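Local coordinates for beta-xylosidase (PDB 4MLG), which probably removes xylose units from the non-reducing ends of xylo-oligosaccharides, as a beta-xylosidase of glycoside hydrolase family 43 with a beta-propeller fold, at residues Y12-A17 and F287-V292; S30-S35 and W299-K304. All coordinates share one frame; numbering follows the deposited sequence.

From the N terminus, the chain first lays down 12-17 and then 30-35, both starting on strands of one antiparallel sheet (12-14 and 24-32). It passes through the other sheets of the propeller before it returns as 287-292, where interaction 1 closes a loop on 12-17, and as 299-304, where interaction 2 closes another on 30-35. The two loops cross rather than nest, since the segments alternate along the chain. The contacts lie about 7 Å apart, centre to centre, and backbone pairing joins them on both sides: A14 with S30, and H288 with K304. Together they tie the sheet of strands 12-14 and 24-32 to that of strands 283-290 and 302-308, probably neighbouring blades of the propeller.

Interaction 1 of 2, residues Y12-A17 and F287-V292; sequences YMADPA and FHHDCV
The imidazole of H289 is the flat group on which this contact turns, and the backbone of D15 meets it at the edge. D15 N lies only 9° out of the ring plane and donates to H289 ND1 over 3.0 Å, with a nearly straight N-H...N angle of 166°. Obliquely to the ring stand A14, whose CB is 3.5 Å from H289 ND1, and CD of P16, at 4.0 Å from the same nitrogen. The D15 carboxylate is the second flat group, its plane turned 59° from that of the imidazole. D15 CG sits beside its own backbone N, anti to the carbonyl carbon, and OD1 approaches H289 CE1 at 3.2 Å. OD2 is hydrogen-bonded to S30 OG, while OD1 forms a long, weak ion pair with R301 NH1. An alanine in place of H289 would probably leave the D15 N-H without its acceptor and open a gap beside A14 CB and P16 CD.

Next to the histidine, the pyrrolidine of P16 lies against the strand backbone, its CG 3.6 Å from H288 N and 3.9 Å from F287 CB. The phenyl ring of F287 leads away from this meeting, to pack against L25, I27 and V305.

All the touching residues are buried. D15 and H289 both touch H274, a calcium ligand together with D85, so the contact borders the metal site near the middle of the propeller. Strand 12-14 pairs through A14 with S30 of strand 24-32, and strand 283-290 pairs through H288 and D290 with strand 302-308; the two segments therefore meet as parts of separate antiparallel sheets, joined by a backbone-to-imidazole hydrogen bond and by apolar contacts.

Interaction 2 of 2, residues S30-S35 and W299-K304; sequences SHDWES and WLRSLK. With SO4 (sulfate ion), chain N.
A salt bridge between D32 and R301 carries this partly buried contact, which links the end region of strand 24-32 to the loop running into strand 302-308. The arginine offers NE and NH2 to the two carboxylate oxygens, and the flat groups are nearly coplanar, 21° apart. R301 NH2 donates at 2.7 Å, with an angle of 170°, to D32 OD1, which accepts through its syn lone pair, while NE pairs with OD2. A bend at chi3 of the arginine turns NE toward that oxygen. R301 N also approaches D32 OD2 in a weak hydrogen bond.

A water extends the network: it donates to D32 OD1 at 2.6 Å and to W299 O at 3.0 Å. Farther from the strands, the N-H of W299 NE1 aims almost straight at E34 OE1, 3.2 Å away and in the indole plane; E34 OE2, though nearer to NE1 at 3.0 Å, is met obliquely and at a much poorer angle, and both hydrogen bonds are weak. The carboxylate is turned 50° from the indole plane. Between the two polar groups, L300 CD2 covers the backbone of W33, 3.8 Å from its carbonyl carbon.

The third nitrogen of the guanidinium, NH1, forms weak bonds with T272 OG1 and with O1 of a sulfate ion, probably from the crystallisation liquor. Sulfate often marks a pocket, and this position beside D15 is consistent with the central pocket of the five-bladed propeller of family 43, edged here by what are probably neighbouring blades.

Interaction 1 of 2, residues Y12-A17 and F287-V292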
loop_
_atom_site.group_PDB
_atom_site.type_symbol
_atom_site.label_atom_id
_atom_site.label_comp_id
_atom_site.label_asym_id
_atom_site.label_seq_id
_atom_site.Cartn_x
_atom_site.Cartn_y
_atom_site.Cartn_z
ATOM N N TYR A 12 9.298 -29.525 -2.928
ATOM C CA TYR A 12 8.700 -29.045 -1.686
ATOM C C TYR A 12 7.523 -28.106 -1.946
ATOM O O TYR A 12 7.711 -26.929 -2.258
ATOM C CB TYR A 12 9.746 -28.354 -0.808
ATOM C CG TYR A 12 10.801 -29.288 -0.254
ATOM C CD1 TYR A 12 10.475 -30.253 0.691
ATOM C CD2 TYR A 12 12.125 -29.199 -0.667
ATOM C CE1 TYR A 12 11.433 -31.106 1.203
ATOM C CE2 TYR A 12 13.091 -30.048 -0.160
ATOM C CZ TYR A 12 12.740 -31.000 0.774
ATOM O OH TYR A 12 13.700 -31.847 1.280
ATOM N N MET A 13 6.311 -28.633 -1.816
ATOM C CA MET A 13 5.103 -27.839 -2.010
ATOM C C MET A 13 4.325 -27.706 -0.702
ATOM O O MET A 13 4.089 -28.696 -0.008
ATOM C CB MET A 13 4.222 -28.460 -3.095
ATOM C CG MET A 13 4.912 -28.609 -4.440
ATOM S SD MET A 13 5.290 -27.027 -5.217
ATOM C CE MET A 13 6.264 -27.570 -6.619
ATOM N N ALA A 14 3.927 -26.480 -0.373
ATOM C CA ALA A 14 3.280 -26.205 0.905
ATOM C C ALA A 14 1.997 -25.399 0.749
ATOM O O ALA A 14 1.679 -24.929 -0.341
ATOM C CB ALA A 14 4.237 -25.480 1.830
ATOM N N ASP A 15 1.280 -25.236 1.860
ATOM C CA ASP A 15 0.023 -24.488 1.900
ATOM C C ASP A 15 -0.962 -24.938 0.822
ATOM O O ASP A 15 -1.387 -24.131 -0.006
ATOM C CB ASP A 15 0.291 -22.985 1.764
ATOM C CG ASP A 15 1.423 -22.511 2.653
ATOM O OD1 ASP A 15 1.516 -22.982 3.806
ATOM O OD2 ASP A 15 2.225 -21.670 2.196
ATOM N N PRO A 16 -1.339 -26.227 0.832
ATOM C CA PRO A 16 -2.157 -26.759 -0.261
ATOM C C PRO A 16 -3.579 -26.215 -0.240
ATOM O O PRO A 16 -4.155 -26.018 0.830
ATOM C CB PRO A 16 -2.165 -28.263 0.014
ATOM C CG PRO A 16 -2.022 -28.362 1.487
ATOM C CD PRO A 16 -1.120 -27.229 1.891
ATOM N N ALA A 17 -4.128 -25.967 -1.424
ATOM C CA ALA A 17 -5.502 -25.511 -1.563
ATOM C C ALA A 17 -6.194 -26.377 -2.603
ATOM O O ALA A 17 -5.956 -26.228 -3.803
ATOM C CB ALA A 17 -5.536 -24.054 -1.978
ATOM N N PHE A 287 -5.951 -31.961 3.189
ATOM C CA PHE A 287 -4.655 -31.697 2.581
ATOM C C PHE A 287 -3.861 -30.765 3.486
ATOM O O PHE A 287 -4.382 -29.752 3.943
ATOM C CB PHE A 287 -4.822 -31.065 1.198
ATOM C CG PHE A 287 -5.442 -31.981 0.181
ATOM C CD1 PHE A 287 -4.648 -32.715 -0.684
ATOM C CD2 PHE A 287 -6.818 -32.104 0.087
ATOM C CE1 PHE A 287 -5.214 -33.557 -1.621
ATOM C CE2 PHE A 287 -7.389 -32.944 -0.849
ATOM C CZ PHE A 287 -6.585 -33.672 -1.702
ATOM N N HIS A 288 -2.606 -31.114 3.749
ATOM C CA HIS A 288 -1.745 -30.302 4.604
ATOM C C HIS A 288 -0.276 -30.577 4.301
ATOM O O HIS A 288 0.049 -31.096 3.235
ATOM C CB HIS A 288 -2.052 -30.555 6.084
ATOM C CG HIS A 288 -1.932 -31.990 6.494
ATOM N ND1 HIS A 288 -2.821 -32.960 6.082
ATOM C CD2 HIS A 288 -1.035 -32.617 7.291
ATOM C CE1 HIS A 288 -2.472 -34.124 6.601
ATOM N NE2 HIS A 288 -1.392 -33.943 7.339
ATOM N N HIS A 289 0.611 -30.226 5.229
ATOM C CA HIS A 289 2.038 -30.474 5.036
ATOM C C HIS A 289 2.813 -30.656 6.339
ATOM O O HIS A 289 2.367 -30.234 7.406
ATOM C CB HIS A 289 2.679 -29.355 4.202
ATOM C CG HIS A 289 2.652 -28.008 4.858
ATOM N ND1 HIS A 289 2.141 -26.889 4.234
ATOM C CD2 HIS A 289 3.083 -27.594 6.074
ATOM C CE1 HIS A 289 2.254 -25.848 5.038
ATOM N NE2 HIS A 289 2.819 -26.248 6.162
ATOM N N ASP A 290 3.978 -31.288 6.236
ATOM C CA ASP A 290 4.945 -31.320 7.328
ATOM C C ASP A 290 6.368 -31.355 6.773
ATOM O O ASP A 290 6.566 -31.468 5.564
ATOM C CB ASP A 290 4.687 -32.487 8.291
ATOM C CG ASP A 290 4.629 -33.833 7.592
ATOM O OD1 ASP A 290 5.188 -33.976 6.485
ATOM O OD2 ASP A 290 4.023 -34.762 8.166
ATOM N N CYS A 291 7.355 -31.262 7.656
ATOM C CA CYS A 291 8.743 -31.170 7.218
ATOM C C CYS A 291 9.524 -32.455 7.478
ATOM O O CYS A 291 10.698 -32.416 7.851
ATOM C CB CYS A 291 9.427 -29.978 7.890
ATOM S SG CYS A 291 8.535 -28.419 7.670
ATOM N N VAL A 292 8.865 -33.592 7.272
ATOM C CA VAL A 292 9.509 -34.893 7.440
ATOM C C VAL A 292 10.563 -35.213 6.364
ATOM O O VAL A 292 11.675 -35.621 6.704
ATOM C CB VAL A 292 8.474 -36.042 7.577
ATOM C CG1 VAL A 292 9.170 -37.394 7.589
ATOM C CG2 VAL A 292 7.639 -35.857 8.835
#

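Interaction 2 of 2, residues S30-S35 and W299-K304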
loop_
_atom_site.group_PDB
_atom_site.type_symbol
_atom_site.label_atom_id
_atom_site.label_comp_id
_atom_site.label_asym_id
_atom_site.label_seq_id
_atom_site.Cartn_x
_atom_site.Cartn_y
_atom_site.Cartn_z
ATOM N N SER A 30 1.847 -23.579 -2.373
ATOM C CA SER A 30 3.014 -22.718 -2.499
ATOM C C SER A 30 4.213 -23.586 -2.866
ATOM O O SER A 30 4.161 -24.806 -2.722
ATOM C CB SER A 30 3.282 -21.981 -1.187
ATOM O OG SER A 30 2.139 -21.265 -0.758
ATOM N N HIS A 31 5.291 -22.965 -3.340
ATOM C CA HIS A 31 6.482 -23.718 -3.727
ATOM C C HIS A 31 7.692 -23.352 -2.871
ATOM O O HIS A 31 8.373 -22.364 -3.136
ATOM C CB HIS A 31 6.800 -23.500 -5.210
ATOM C CG HIS A 31 7.931 -24.342 -5.720
ATOM N ND1 HIS A 31 8.435 -24.215 -6.997
ATOM C CD2 HIS A 31 8.653 -25.323 -5.127
ATOM C CE1 HIS A 31 9.420 -25.079 -7.167
ATOM N NE2 HIS A 31 9.573 -25.764 -6.048
ATOM N N ASP A 32 7.962 -24.164 -1.854
ATOM C CA ASP A 32 9.127 -23.960 -1.002
ATOM C C ASP A 32 10.422 -24.344 -1.712
ATOM O O ASP A 32 10.509 -25.398 -2.342
ATOM C CB ASP A 32 8.995 -24.762 0.294
ATOM C CG ASP A 32 8.085 -24.093 1.305
ATOM O OD1 ASP A 32 8.015 -22.847 1.309
ATOM O OD2 ASP A 32 7.448 -24.813 2.101
ATOM N N TRP A 33 11.424 -23.480 -1.599
ATOM C CA TRP A 33 12.747 -23.760 -2.136
ATOM C C TRP A 33 13.791 -23.204 -1.181
ATOM O O TRP A 33 13.504 -22.299 -0.399
ATOM C CB TRP A 33 12.910 -23.141 -3.524
ATOM C CG TRP A 33 13.024 -21.647 -3.510
ATOM C CD1 TRP A 33 12.054 -20.754 -3.159
ATOM C CD2 TRP A 33 14.171 -20.870 -3.879
ATOM N NE1 TRP A 33 12.527 -19.470 -3.278
ATOM C CE2 TRP A 33 13.824 -19.513 -3.718
ATOM C CE3 TRP A 33 15.458 -21.189 -4.325
ATOM C CZ2 TRP A 33 14.718 -18.476 -3.989
ATOM C CZ3 TRP A 33 16.344 -20.157 -4.592
ATOM C CH2 TRP A 33 15.969 -18.818 -4.424
ATOM N N GLU A 34 15.000 -23.750 -1.240
ATOM C CA GLU A 34 16.064 -23.301 -0.353
ATOM C C GLU A 34 16.692 -21.998 -0.832
ATOM O O GLU A 34 17.620 -22.002 -1.642
ATOM C CB GLU A 34 17.141 -24.379 -0.195
ATOM C CG GLU A 34 18.304 -23.974 0.709
ATOM C CD GLU A 34 17.891 -23.783 2.159
ATOM O OE1 GLU A 34 18.068 -24.726 2.957
ATOM O OE2 GLU A 34 17.397 -22.689 2.505
ATOM N N SER A 35 16.171 -20.881 -0.337
ATOM C CA SER A 35 16.822 -19.598 -0.536
ATOM C C SER A 35 18.012 -19.550 0.409
ATOM O O SER A 35 17.997 -20.182 1.464
ATOM C CB SER A 35 15.860 -18.448 -0.237
ATOM O OG SER A 35 15.385 -18.517 1.096
ATOM N N TRP A 299 11.158 -24.117 6.570
ATOM C CA TRP A 299 10.944 -23.446 5.289
ATOM C C TRP A 299 10.912 -24.416 4.109
ATOM O O TRP A 299 10.756 -24.001 2.961
ATOM C CB TRP A 299 12.006 -22.366 5.066
ATOM C CG TRP A 299 13.407 -22.886 5.114
ATOM C CD1 TRP A 299 14.198 -23.205 4.051
ATOM C CD2 TRP A 299 14.183 -23.152 6.288
ATOM N NE1 TRP A 299 15.422 -23.651 4.489
ATOM C CE2 TRP A 299 15.438 -23.630 5.859
ATOM C CE3 TRP A 299 13.941 -23.033 7.660
ATOM C CZ2 TRP A 299 16.445 -23.988 6.752
ATOM C CZ3 TRP A 299 14.942 -23.390 8.545
ATOM C CH2 TRP A 299 16.179 -23.861 8.087
ATOM N N LEU A 300 11.062 -25.706 4.396
ATOM C CA LEU A 300 10.980 -26.738 3.367
ATOM C C LEU A 300 9.889 -27.740 3.726
ATOM O O LEU A 300 10.097 -28.632 4.547
ATOM C CB LEU A 300 12.321 -27.453 3.210
ATOM C CG LEU A 300 13.520 -26.599 2.794
ATOM C CD1 LEU A 300 14.765 -27.461 2.666
ATOM C CD2 LEU A 300 13.231 -25.875 1.491
ATOM N N ARG A 301 8.726 -27.588 3.101
ATOM C CA ARG A 301 7.552 -28.365 3.475
ATOM C C ARG A 301 7.072 -29.268 2.343
ATOM O O ARG A 301 7.132 -28.898 1.173
ATOM C CB ARG A 301 6.432 -27.420 3.913
ATOM C CG ARG A 301 6.806 -26.543 5.098
ATOM C CD ARG A 301 5.936 -25.298 5.191
ATOM N NE ARG A 301 6.243 -24.329 4.142
ATOM C CZ ARG A 301 5.667 -23.136 4.034
ATOM N NH1 ARG A 301 4.750 -22.755 4.913
ATOM N NH2 ARG A 301 6.007 -22.321 3.045
ATOM N N SER A 302 6.597 -30.456 2.705
ATOM C CA SER A 302 6.083 -31.409 1.729
ATOM C C SER A 302 4.601 -31.649 1.978
ATOM O O SER A 302 4.204 -31.995 3.089
ATOM C CB SER A 302 6.849 -32.728 1.818
ATOM O OG SER A 302 8.246 -32.515 1.699
ATOM N N LEU A 303 3.782 -31.465 0.947
ATOM C CA LEU A 303 2.340 -31.607 1.111
ATOM C C LEU A 303 1.898 -33.061 1.243
ATOM O O LEU A 303 2.519 -33.967 0.688
ATOM C CB LEU A 303 1.565 -30.884 -0.001
ATOM C CG LEU A 303 1.971 -30.994 -1.475
ATOM C CD1 LEU A 303 1.835 -32.407 -2.008
ATOM C CD2 LEU A 303 1.123 -30.044 -2.302
ATOM N N LYS A 304 0.818 -33.269 1.988
ATOM C CA LYS A 304 0.316 -34.608 2.252
ATOM C C LYS A 304 -1.195 -34.582 2.463
ATOM O O LYS A 304 -1.771 -33.534 2.752
ATOM C CB LYS A 304 1.018 -35.199 3.475
ATOM C CG LYS A 304 0.895 -34.346 4.728
ATOM C CD LYS A 304 1.791 -34.860 5.842
ATOM C CE LYS A 304 1.469 -36.302 6.191
ATOM N NZ LYS A 304 2.339 -36.824 7.281
HETATM S S SO4 N . 2.503 -18.998 5.112
HETATM O O1 SO4 N . 3.223 -19.780 4.112
HETATM O O2 SO4 N . 1.325 -19.736 5.557
HETATM O O3 SO4 N . 3.380 -18.740 6.251
HETATM O O4 SO4 N . 2.078 -17.734 4.518
HETATM O O HOH W 1 10.178 -21.468 1.514
#